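Local coordinates for protein O-methyltransferase family 2 (Planctopirus limnophila, PDB 5I2H) that probably transfers methyl groups from S-adenosyl-L-methionine to hydroxyl groups of small molecules, and binds the flavone apigenin in a pocket of its fold, at residues D343-D348 against I359-V364. Where two conformers were deposited one is given. Residues are numbered along the deposited sequence.
Sequences DLKYVD and ILSEKV
A classic beta bulge lets one strand of an antiparallel pair gain a residue on its partner, and the C-terminal hairpin of this Rossmann-like methyltransferase domain illustrates it. Strand 345-351 is one of the sheet's two edge strands within this chain; strand 357-362 lies between it and strand 296-301, the 3-2-1-4-5-7-6 order of class I methyltransferases. The axes of 345-348 and 359-362 approach to 4.4 Å, their N-to-C directions at 139°. Asp-343 leaves helix 332-341 through a Schellman motif with positive phi (69°), and its O meets Val-364 CG2 at 3.1 Å. Leu-344 (m, t) packs against Ile-339 of that helix and Leu-297 of strand 296-301, its CB 4.1 Å from Ser-361 CB. Lys-345 and Glu-362 form a hydrogen-bonded pair: Lys-345 N to Glu-362 O is 2.9 Å, Glu-362 N to Lys-345 O 2.8 Å. Tyr-346 follows in a non-hydrogen-bonded pair with Ser-361 (CA-CA 4.3 Å); with chi1 t, its ring presents its edge to Ile-359, CE1 lying 3.8 Å from Ile-359 CG2. The bulge comes next. Val-347, at phi/psi -113/-55, turns its CB toward Leu-360 CB (4.2 Å), and the backbone resumes an extended course at Asp-348 (-166/166). Both residues consequently face Leu-360, whose O accepts hydrogen bonds from Val-347 N (2.8 Å) and Asp-348 N (3.2 Å). Beyond the shift, pairing is restored by Leu-360 N donating to Asp-348 O at 2.9 Å.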
loop_
_atom_site.group_PDB
_atom_site.type_symbol
_atom_site.label_atom_id
_atom_site.label_comp_id
_atom_site.label_asym_id
_atom_site.label_seq_id
_atom_site.Cartn_x
_atom_site.Cartn_y
_atom_site.Cartn_z
ATOM N N ASP A 343 -29.366 24.543 -8.268
ATOM C CA ASP A 343 -30.691 24.791 -7.729
ATOM C C ASP A 343 -31.489 23.511 -7.524
ATOM O O ASP A 343 -32.705 23.563 -7.359
ATOM C CB ASP A 343 -31.455 25.795 -8.614
ATOM C CG ASP A 343 -30.834 27.191 -8.550
ATOM O OD1 ASP A 343 -30.387 27.571 -7.441
ATOM O OD2 ASP A 343 -30.755 27.890 -9.589
ATOM N N LEU A 344 -30.814 22.359 -7.524
ATOM C CA LEU A 344 -31.368 21.092 -7.075
ATOM C C LEU A 344 -31.562 21.095 -5.560
ATOM O O LEU A 344 -30.889 21.816 -4.832
ATOM C CB LEU A 344 -30.406 19.965 -7.414
ATOM C CG LEU A 344 -30.205 19.591 -8.861
ATOM C CD1 LEU A 344 -28.913 18.802 -8.974
ATOM C CD2 LEU A 344 -31.348 18.700 -9.221
ATOM N N LYS A 345 -32.427 20.214 -5.076
ATOM C CA LYS A 345 -32.608 20.023 -3.638
ATOM C C LYS A 345 -31.918 18.728 -3.214
ATOM O O LYS A 345 -32.262 17.655 -3.713
ATOM C CB LYS A 345 -34.092 19.971 -3.310
ATOM C CG LYS A 345 -34.441 19.744 -1.861
ATOM C CD LYS A 345 -35.961 19.586 -1.767
ATOM C CE LYS A 345 -36.618 20.627 -0.849
ATOM N NZ LYS A 345 -36.084 20.558 0.531
ATOM N N TYR A 346 -30.944 18.830 -2.309
ATOM C CA TYR A 346 -30.282 17.648 -1.785
ATOM C C TYR A 346 -31.274 16.831 -0.967
ATOM O O TYR A 346 -32.060 17.383 -0.187
ATOM C CB TYR A 346 -29.090 18.056 -0.930
ATOM C CG TYR A 346 -28.468 16.920 -0.163
ATOM C CD1 TYR A 346 -27.643 16.002 -0.792
ATOM C CD2 TYR A 346 -28.690 16.772 1.203
ATOM C CE1 TYR A 346 -27.077 14.949 -0.092
ATOM C CE2 TYR A 346 -28.103 15.736 1.917
ATOM C CZ TYR A 346 -27.299 14.824 1.255
ATOM O OH TYR A 346 -26.723 13.788 1.960
ATOM N N VAL A 347 -31.253 15.515 -1.155
ATOM C CA VAL A 347 -32.191 14.610 -0.499
ATOM C C VAL A 347 -31.489 13.692 0.494
ATOM O O VAL A 347 -31.876 13.619 1.664
ATOM C CB VAL A 347 -33.000 13.796 -1.537
ATOM C CG1 VAL A 347 -33.933 12.790 -0.841
ATOM C CG2 VAL A 347 -33.784 14.724 -2.439
ATOM N N ASP A 348 -30.477 12.950 0.044
ATOM C CA ASP A 348 -29.940 11.918 0.925
ATOM C C ASP A 348 -28.606 11.434 0.372
ATOM O O ASP A 348 -28.263 11.690 -0.785
ATOM C CB ASP A 348 -30.933 10.753 1.046
ATOM C CG ASP A 348 -30.789 9.982 2.335
ATOM O OD1 ASP A 348 -29.819 10.227 3.075
ATOM O OD2 ASP A 348 -31.671 9.123 2.610
ATOM N N ILE A 359 -25.560 9.744 -3.862
ATOM C CA ILE A 359 -26.019 11.063 -3.446
ATOM C C ILE A 359 -27.245 11.393 -4.283
ATOM O O ILE A 359 -27.145 11.536 -5.505
ATOM C CB ILE A 359 -24.917 12.115 -3.638
ATOM C CG1 ILE A 359 -23.640 11.707 -2.911
ATOM C CG2 ILE A 359 -25.392 13.535 -3.229
ATOM C CD1 ILE A 359 -22.479 12.601 -3.361
ATOM N N LEU A 360 -28.392 11.548 -3.631
ATOM C CA LEU A 360 -29.667 11.781 -4.294
ATOM C C LEU A 360 -30.067 13.243 -4.158
ATOM O O LEU A 360 -30.019 13.793 -3.052
ATOM C CB LEU A 360 -30.757 10.898 -3.684
ATOM C CG LEU A 360 -30.717 9.428 -4.006
ATOM C CD1 LEU A 360 -30.450 8.691 -2.742
ATOM C CD2 LEU A 360 -32.068 9.044 -4.578
ATOM N N SER A 361 -30.438 13.862 -5.285
ATOM C CA SER A 361 -30.951 15.224 -5.313
ATOM C C SER A 361 -32.137 15.289 -6.267
ATOM O O SER A 361 -32.282 14.453 -7.167
ATOM C CB SER A 361 -29.875 16.222 -5.737
ATOM O OG SER A 361 -28.717 16.087 -4.936
ATOM N N GLU A 362 -32.984 16.300 -6.065
ATOM C CA GLU A 362 -34.269 16.372 -6.748
ATOM C C GLU A 362 -34.436 17.720 -7.440
ATOM O O GLU A 362 -34.113 18.767 -6.874
ATOM C CB GLU A 362 -35.426 16.132 -5.759
ATOM C CG GLU A 362 -36.775 15.968 -6.430
ATOM C CD GLU A 362 -37.902 15.633 -5.456
ATOM O OE1 GLU A 362 -37.720 14.753 -4.586
ATOM O OE2 GLU A 362 -38.974 16.251 -5.561
ATOM N N LYS A 363 -34.942 17.686 -8.671
ATOM C CA LYS A 363 -35.183 18.909 -9.424
ATOM C C LYS A 363 -36.378 19.620 -8.820
ATOM O O LYS A 363 -37.441 19.011 -8.632
ATOM C CB LYS A 363 -35.466 18.595 -10.895
ATOM C CG LYS A 363 -35.798 19.835 -11.745
ATOM C CD LYS A 363 -34.498 20.506 -12.197
ATOM C CE LYS A 363 -34.740 21.652 -13.125
ATOM N NZ LYS A 363 -34.688 21.272 -14.560
ATOM N N VAL A 364 -36.220 20.914 -8.537
ATOM C CA VAL A 364 -37.322 21.666 -7.973
ATOM C C VAL A 364 -37.713 22.773 -8.925
ATOM O O VAL A 364 -38.727 23.437 -8.685
ATOM C CB VAL A 364 -36.976 22.230 -6.591
ATOM C CG1 VAL A 364 -36.872 21.098 -5.577
ATOM C CG2 VAL A 364 -35.700 23.022 -6.670
ATOM O OXT VAL A 364 -37.030 23.002 -9.933
#